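Local structure of phiAB6 tailspike (Unidentified phage, 5JS4) at residues G450-T455 with E479-N484; G399-D404 with I429-V434; R569-D574 with W593-H598. The protein probably binds and fragments the exopolysaccharide of Acinetobacter baumannii, acting as the trimeric beta-helical tailspike through which the phage recognises its host. One frame throughout, in Å; residues are numbered along the deposited sequence.

Contact 1 of 3, residues G450-T455 with E479-N484; sequences GIKART and EVTGAN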
# COMPACT_ATOMS: atom_id res chain seq x y z
N GLY A 450 -0.58 -15.94 15.25
CA GLY A 450 -0.22 -15.19 14.05
C GLY A 450 1.25 -14.81 14.08
O GLY A 450 2.12 -15.69 14.16
N ILE A 451 1.52 -13.51 13.99
CA ILE A 451 2.86 -12.97 14.13
C ILE A 451 3.04 -12.49 15.57
O ILE A 451 2.26 -11.66 16.04
CB ILE A 451 3.10 -11.80 13.16
CG1 ILE A 451 3.08 -12.31 11.72
CG2 ILE A 451 4.43 -11.11 13.45
CD1 ILE A 451 2.87 -11.23 10.68
N LYS A 452 4.06 -13.01 16.24
CA LYS A 452 4.38 -12.63 17.61
C LYS A 452 5.76 -11.99 17.64
O LYS A 452 6.69 -12.49 17.01
CB LYS A 452 4.32 -13.84 18.54
CG LYS A 452 4.54 -13.52 20.01
CD LYS A 452 4.51 -14.78 20.86
CE LYS A 452 4.74 -14.46 22.32
NZ LYS A 452 4.65 -15.68 23.17
N ALA A 453 5.88 -10.89 18.38
CA ALA A 453 7.15 -10.19 18.54
C ALA A 453 7.16 -9.43 19.86
O ALA A 453 6.10 -9.14 20.42
CB ALA A 453 7.39 -9.24 17.38
N ARG A 454 8.35 -9.11 20.36
CA ARG A 454 8.49 -8.25 21.54
C ARG A 454 8.20 -6.79 21.20
O ARG A 454 7.50 -6.10 21.94
CB ARG A 454 9.89 -8.37 22.13
CG ARG A 454 10.04 -7.67 23.48
CD ARG A 454 11.39 -7.96 24.10
NE ARG A 454 12.48 -7.33 23.36
CZ ARG A 454 13.77 -7.47 23.64
NH1 ARG A 454 14.16 -8.24 24.66
NH2 ARG A 454 14.68 -6.85 22.90
N THR A 455 8.76 -6.34 20.08
CA THR A 455 8.60 -4.97 19.60
C THR A 455 8.34 -4.99 18.11
O THR A 455 9.00 -5.73 17.37
CB THR A 455 9.89 -4.15 19.85
OG1 THR A 455 10.16 -4.09 21.25
CG2 THR A 455 9.77 -2.72 19.29
N GLU A 479 0.61 -10.04 17.63
CA GLU A 479 0.77 -10.14 19.07
C GLU A 479 2.11 -9.50 19.43
O GLU A 479 3.16 -10.06 19.14
CB GLU A 479 0.74 -11.63 19.43
CG GLU A 479 0.95 -11.99 20.89
CD GLU A 479 0.84 -13.50 21.12
OE1 GLU A 479 1.13 -13.95 22.24
OE2 GLU A 479 0.47 -14.24 20.18
N VAL A 480 2.06 -8.32 20.04
CA VAL A 480 3.27 -7.60 20.44
C VAL A 480 3.30 -7.55 21.97
O VAL A 480 2.40 -7.00 22.59
CB VAL A 480 3.33 -6.18 19.85
CG1 VAL A 480 4.67 -5.52 20.14
CG2 VAL A 480 3.06 -6.21 18.35
N THR A 481 4.34 -8.13 22.56
CA THR A 481 4.35 -8.39 24.00
C THR A 481 4.90 -7.24 24.86
O THR A 481 4.53 -7.12 26.03
CB THR A 481 5.13 -9.68 24.34
OG1 THR A 481 6.52 -9.50 24.03
CG2 THR A 481 4.58 -10.87 23.56
N GLY A 482 5.78 -6.42 24.30
CA GLY A 482 6.40 -5.33 25.05
C GLY A 482 5.46 -4.17 25.31
O GLY A 482 4.64 -3.81 24.45
N ALA A 483 5.57 -3.56 26.49
CA ALA A 483 4.74 -2.41 26.85
C ALA A 483 5.10 -1.21 25.98
O ALA A 483 6.27 -0.85 25.87
CB ALA A 483 4.92 -2.07 28.32
N ASN A 484 4.08 -0.61 25.35
CA ASN A 484 4.28 0.49 24.39
C ASN A 484 5.32 0.17 23.31
O ASN A 484 6.01 1.06 22.81
CB ASN A 484 4.64 1.79 25.12
CG ASN A 484 3.43 2.48 25.73
OD1 ASN A 484 2.28 2.22 25.35
ND2 ASN A 484 3.68 3.39 26.66
O HOH W 1 -1.03 -14.69 17.68
O HOH W 2 1.77 -16.82 22.68

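Contact 2 of 3, residues G399-D404 with I429-V434; sequences GIYCED and IFDRDV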
# COMPACT_ATOMS: atom_id res chain seq x y z
N GLY A 399 6.26 -21.21 11.60
CA GLY A 399 6.67 -21.21 10.20
C GLY A 399 8.03 -20.54 10.05
O GLY A 399 8.91 -21.06 9.37
N ILE A 400 8.18 -19.39 10.70
CA ILE A 400 9.42 -18.62 10.68
C ILE A 400 9.76 -18.20 12.10
O ILE A 400 8.94 -17.60 12.79
CB ILE A 400 9.28 -17.36 9.79
CG1 ILE A 400 8.85 -17.75 8.37
CG2 ILE A 400 10.60 -16.59 9.75
CD1 ILE A 400 8.39 -16.58 7.52
N TYR A 401 10.98 -18.52 12.53
CA TYR A 401 11.44 -18.22 13.89
C TYR A 401 12.75 -17.43 13.86
O TYR A 401 13.71 -17.85 13.22
CB TYR A 401 11.63 -19.51 14.69
CG TYR A 401 12.27 -19.30 16.04
CD1 TYR A 401 11.76 -18.37 16.94
CD2 TYR A 401 13.39 -20.04 16.44
CE1 TYR A 401 12.33 -18.17 18.18
CE2 TYR A 401 13.97 -19.85 17.68
CZ TYR A 401 13.44 -18.92 18.55
OH TYR A 401 14.01 -18.72 19.79
N CYS A 402 12.76 -16.29 14.55
CA CYS A 402 13.97 -15.47 14.69
C CYS A 402 14.22 -15.15 16.17
O CYS A 402 13.51 -14.35 16.77
CB CYS A 402 13.83 -14.17 13.89
SG CYS A 402 15.24 -13.05 14.02
N GLU A 403 15.23 -15.80 16.73
CA GLU A 403 15.59 -15.63 18.14
C GLU A 403 16.28 -14.29 18.39
O GLU A 403 15.98 -13.62 19.39
CB GLU A 403 16.52 -16.78 18.57
CG GLU A 403 16.90 -16.76 20.05
CD GLU A 403 17.91 -17.84 20.42
OE1 GLU A 403 18.38 -18.57 19.53
OE2 GLU A 403 18.23 -17.95 21.62
N ASP A 404 17.19 -13.91 17.50
CA ASP A 404 18.03 -12.72 17.65
C ASP A 404 18.70 -12.70 19.03
O ASP A 404 18.52 -11.76 19.80
CB ASP A 404 17.20 -11.44 17.41
CG ASP A 404 18.06 -10.18 17.29
OD1 ASP A 404 19.31 -10.28 17.21
OD2 ASP A 404 17.49 -9.07 17.27
N ILE A 429 7.45 -16.13 14.84
CA ILE A 429 7.86 -15.75 16.18
C ILE A 429 9.19 -15.01 16.12
O ILE A 429 10.20 -15.56 15.69
CB ILE A 429 8.01 -16.96 17.12
CG1 ILE A 429 6.68 -17.71 17.25
CG2 ILE A 429 8.51 -16.52 18.50
CD1 ILE A 429 6.78 -19.04 17.98
N PHE A 430 9.17 -13.75 16.55
CA PHE A 430 10.36 -12.97 16.83
C PHE A 430 10.48 -12.87 18.35
O PHE A 430 9.61 -12.29 18.99
CB PHE A 430 10.24 -11.56 16.24
CG PHE A 430 10.15 -11.53 14.74
CD1 PHE A 430 11.31 -11.45 13.97
CD2 PHE A 430 8.92 -11.57 14.10
CE1 PHE A 430 11.24 -11.41 12.59
CE2 PHE A 430 8.85 -11.53 12.71
CZ PHE A 430 10.01 -11.45 11.96
N ASP A 431 11.53 -13.43 18.93
CA ASP A 431 11.72 -13.33 20.38
C ASP A 431 11.98 -11.89 20.81
O ASP A 431 11.73 -11.53 21.96
CB ASP A 431 12.87 -14.22 20.86
CG ASP A 431 12.51 -15.70 20.86
OD1 ASP A 431 11.32 -16.05 20.74
OD2 ASP A 431 13.45 -16.52 20.99
N ARG A 432 12.50 -11.07 19.90
CA ARG A 432 12.84 -9.69 20.23
C ARG A 432 12.22 -8.69 19.25
O ARG A 432 11.01 -8.76 19.01
CB ARG A 432 14.36 -9.56 20.39
CG ARG A 432 14.90 -10.42 21.53
CD ARG A 432 16.40 -10.28 21.71
NE ARG A 432 16.85 -10.92 22.94
CZ ARG A 432 16.97 -12.24 23.12
NH1 ARG A 432 17.39 -12.70 24.30
NH2 ARG A 432 16.68 -13.11 22.15
N ASP A 433 13.01 -7.77 18.69
CA ASP A 433 12.47 -6.54 18.09
C ASP A 433 12.56 -6.52 16.57
O ASP A 433 13.54 -6.97 15.99
CB ASP A 433 13.21 -5.32 18.65
CG ASP A 433 13.13 -5.23 20.16
OD1 ASP A 433 12.36 -5.99 20.79
OD2 ASP A 433 13.84 -4.37 20.73
N VAL A 434 11.52 -5.96 15.94
CA VAL A 434 11.41 -5.88 14.49
C VAL A 434 11.09 -4.45 14.08
O VAL A 434 10.12 -3.87 14.57
CB VAL A 434 10.31 -6.83 13.98
CG1 VAL A 434 10.25 -6.82 12.46
CG2 VAL A 434 10.53 -8.24 14.49
O HOH W 3 13.52 -11.50 17.19
O HOH W 4 17.79 -15.64 23.23
O HOH W 5 14.97 -9.41 16.09
O HOH W 6 15.94 -7.30 18.80

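Contact 3 of 3, residues R569-D574 with W593-H598; sequences RVIGAD and WGTYNH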
# COMPACT_ATOMS: atom_id res chain seq x y z
N ARG A 569 -17.75 27.25 5.19
CA ARG A 569 -18.79 26.24 5.17
C ARG A 569 -19.85 26.61 4.15
O ARG A 569 -20.28 27.76 4.10
CB ARG A 569 -19.42 26.11 6.56
CG ARG A 569 -20.55 25.10 6.65
CD ARG A 569 -20.80 24.72 8.11
NE ARG A 569 -22.15 24.23 8.31
CZ ARG A 569 -22.63 23.84 9.49
NH1 ARG A 569 -21.87 23.85 10.57
NH2 ARG A 569 -23.89 23.41 9.57
N VAL A 570 -20.26 25.64 3.33
CA VAL A 570 -21.32 25.88 2.35
C VAL A 570 -22.63 26.15 3.08
O VAL A 570 -23.03 25.41 3.98
CB VAL A 570 -21.47 24.71 1.34
CG1 VAL A 570 -21.90 23.42 2.02
CG2 VAL A 570 -22.44 25.09 0.23
N ILE A 571 -23.29 27.26 2.71
CA ILE A 571 -24.56 27.63 3.33
C ILE A 571 -25.68 27.92 2.32
O ILE A 571 -26.81 28.16 2.71
CB ILE A 571 -24.40 28.84 4.28
CG1 ILE A 571 -23.94 30.10 3.53
CG2 ILE A 571 -23.44 28.50 5.41
CD1 ILE A 571 -24.12 31.37 4.33
N GLY A 572 -25.35 27.91 1.03
CA GLY A 572 -26.32 28.23 0.00
C GLY A 572 -25.66 28.42 -1.35
O GLY A 572 -24.60 27.85 -1.61
N ALA A 573 -26.30 29.22 -2.20
CA ALA A 573 -25.82 29.50 -3.54
C ALA A 573 -25.71 31.00 -3.76
O ALA A 573 -26.47 31.77 -3.18
CB ALA A 573 -26.77 28.91 -4.58
N ASP A 574 -24.78 31.41 -4.62
CA ASP A 574 -24.74 32.80 -5.07
C ASP A 574 -25.77 32.98 -6.19
O ASP A 574 -26.50 32.05 -6.52
CB ASP A 574 -23.32 33.22 -5.48
CG ASP A 574 -22.79 32.47 -6.70
OD1 ASP A 574 -23.58 31.96 -7.51
OD2 ASP A 574 -21.55 32.41 -6.84
N TRP A 593 -20.07 34.07 12.65
CA TRP A 593 -20.26 33.21 11.49
C TRP A 593 -20.80 34.08 10.37
O TRP A 593 -21.84 34.73 10.53
CB TRP A 593 -21.22 32.06 11.81
CG TRP A 593 -20.65 31.15 12.84
CD1 TRP A 593 -19.95 30.00 12.62
CD2 TRP A 593 -20.70 31.33 14.25
NE1 TRP A 593 -19.58 29.44 13.83
CE2 TRP A 593 -20.02 30.24 14.84
CE3 TRP A 593 -21.24 32.32 15.08
CZ2 TRP A 593 -19.88 30.12 16.23
CZ3 TRP A 593 -21.10 32.19 16.46
CH2 TRP A 593 -20.42 31.10 17.02
N GLY A 594 -20.08 34.13 9.26
CA GLY A 594 -20.46 34.97 8.14
C GLY A 594 -21.66 34.45 7.39
O GLY A 594 -21.98 33.26 7.42
N THR A 595 -22.34 35.37 6.72
CA THR A 595 -23.36 35.02 5.75
C THR A 595 -23.35 36.07 4.65
O THR A 595 -22.56 37.01 4.69
CB THR A 595 -24.75 34.84 6.40
OG1 THR A 595 -25.68 34.42 5.40
CG2 THR A 595 -25.24 36.11 7.06
N TYR A 596 -24.23 35.91 3.67
CA TYR A 596 -24.30 36.86 2.57
C TYR A 596 -25.69 36.81 1.97
O TYR A 596 -26.27 35.73 1.82
CB TYR A 596 -23.25 36.53 1.50
CG TYR A 596 -22.99 37.67 0.55
CD1 TYR A 596 -23.73 37.84 -0.61
CD2 TYR A 596 -22.00 38.61 0.84
CE1 TYR A 596 -23.49 38.90 -1.47
CE2 TYR A 596 -21.75 39.67 -0.02
CZ TYR A 596 -22.50 39.81 -1.17
OH TYR A 596 -22.25 40.87 -2.01
N ASN A 597 -26.21 37.98 1.65
CA ASN A 597 -27.49 38.10 0.98
C ASN A 597 -27.22 38.45 -0.47
O ASN A 597 -26.83 39.57 -0.78
CB ASN A 597 -28.34 39.19 1.65
CG ASN A 597 -29.79 39.14 1.23
OD1 ASN A 597 -30.09 38.96 0.05
ND2 ASN A 597 -30.70 39.29 2.19
N HIS A 598 -27.41 37.47 -1.35
CA HIS A 598 -27.15 37.66 -2.78
C HIS A 598 -28.29 38.37 -3.50
O HIS A 598 -28.15 38.75 -4.67
CB HIS A 598 -26.82 36.33 -3.45
CG HIS A 598 -25.48 35.79 -3.07
ND1 HIS A 598 -25.30 34.88 -2.05
CD2 HIS A 598 -24.24 36.05 -3.55
CE1 HIS A 598 -24.02 34.60 -1.93
NE2 HIS A 598 -23.35 35.30 -2.83

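Contact 1 of 3, residues G450-T455 with E479-N484
Lys452 and Ala453 pair with Glu479 and Val480 on successive coils of a parallel beta-helix, in the sheet for which strand 478-480 is the outermost strand within this chain. The ladder rests on Glu479 N to Ile451 O (2.8 Å), Ala453 N to Glu479 O (2.9 Å) and Thr481 N to Ala453 O (2.9 Å). A fourth bond, Gly482 N to Arg454 O (2.9 Å), is more bent at 142° but meets the oxygen in the carbonyl plane on a lone pair, and carries the pairing on to Gly482. On the more exposed face the extended chains of Lys452 and Glu479 cross at a slant, each with CG anti to the backbone N (chi1 -176° and 177°). Lys452 CE lies 3.6 Å from Glu479 OE1, whereas Lys452 NZ stops 4.0 Å from that OE1, beyond salt-bridge range; one water joins the two. Glu479 OE2 takes a second water, shared with Gly450 N, and is bonded to His426 and Lys475. On the buried face, beside Ala453, Val480 CG1 touches Arg454 O at 3.4 Å. The Arg454 guanidinium turns away to a salt bridge with Asp433. The lysine therefore contributes mainly its methylene chain, and the carboxylate is probably held and balanced mainly by His426 and Lys475, with water linking it to Lys452.

Contact 2 of 3, residues G399-D404 with I429-V434
Tyr401 and Cys402 lie in parallel register with Ile429 and Phe430, on two neighbouring coils of the beta-helix. The backbone ladder consists of Ile429 N to Ile400 O (2.9 Å), Cys402 N to Ile429 O (2.9 Å) and a longer bond from Asp431 N to Cys402 O (3.1 Å), where the strands are giving way to a turn.

Side-chain polar bonds take over there. Tyr401 OH donates to Asp431 OD2 at 2.6 Å, reaching it on the syn side but 31° out of the carboxylate plane. With CG anti to the backbone N (chi1 173°), the Tyr401 ring lies over the neighbouring strand and carries the hydroxyl two residues along it. Arg432, extended from CG to NE, sends NH2 back to Glu403 O (2.9 Å); the oxygen lies in the guanidinium plane, yet the donor sits 36° above the carbonyl plane and misses a lone pair.

Apolar contact differs by face. Beside the tyrosine, Tyr401 CD1 rests against Ile429 CB at 4.0 Å. On the buried side Cys402 CB packs obliquely on Phe430 CD1 at 3.7 Å, and Cys402 SG lies 5.4 Å from the Phe430 ring centroid, a sulfur-aromatic contact.

Water completes the turn: one molecule spans Cys402 O and Arg432 N, another Glu403 OE2 and Arg432 NH2, and two link Asp404 OD2 to the Asp433 backbone. The Asp404 carboxylate also accepts hydrogen bonds from the backbone N atoms of Arg408 (to OD1) and Val409 (to OD2). The short phenol bond probably favours the carboxylate form of Asp431, although Glu403, another acid, lies nearby.

Contact 3 of 3, residues R569-D574 with W593-H598
Asp574 OD1 accepts two hydrogen bonds, from Ser576 OG and Ala578 N, which tie its carboxylate into the loop after strand 566-573 while the rest of the residue covers His598. The two segments lie on alternate strands of an antiparallel sheet, with strand 579-586 between them; they run the same way, 34° apart, and no hydrogen bond joins them directly. The CA atoms of Ile571 and Thr595 are 7.9 Å apart and those of Asp574 and His598 5.9 Å, less than two usual strand spacings and consistent with a curled sheet.

The principal contact is CH-pi: Asp574 CA stands 3.5 Å from the His598 ring centroid, only 3° off the normal. Asp574 CB lies over the same face, 3.4 Å from His598 NE2, and with chi1 at 66° the carboxylate is directed away from the ring. Tyr596 CD1 sits over the centre of the opposite face, 3.3 Å above the plane, so the imidazole is sandwiched and its tilt fixed; Tyr580 meets it edge-to-face. Tyr580, Tyr596 and His598 form a pocket for malonic acid, probably from the crystallisation liquor, with His598 NE2 hydrogen-bonded to it. Lys588 of the second subunit is another polar partner of His598 and also bonds to Ala573 O, so the site adjoins the trimer interface.

Farther along, Ile571 and Thr595 cross at about a right angle. Thr595 OG1 is bonded to Lys588 O of the second subunit, and Ile571 CD1 touches that OG1 at 3.6 Å.

How the contacts relate
Contacts 2 and 1 follow one another along the same parallel sheet of the beta-helix: strand 426-430 neighbours strand 451-453, the centres of the two contacts are about 10 Å apart, and Lys452 O probably bonds Phe430 N at 2.8 Å. The Arg454-Asp433 salt bridge also joins them. Both combine a buried apolar face with a partly exposed polar one over a backbone ladder, but contact 2 has direct side-chain bonds as well as water, whereas the charged side chains of contact 1 meet through water. Contact 3, centred about 52 Å from contact 1 and about 60 Å from contact 2, is partly buried at a strand end, beside a second subunit and a malonic acid pocket, and relies on ring and methyl packing.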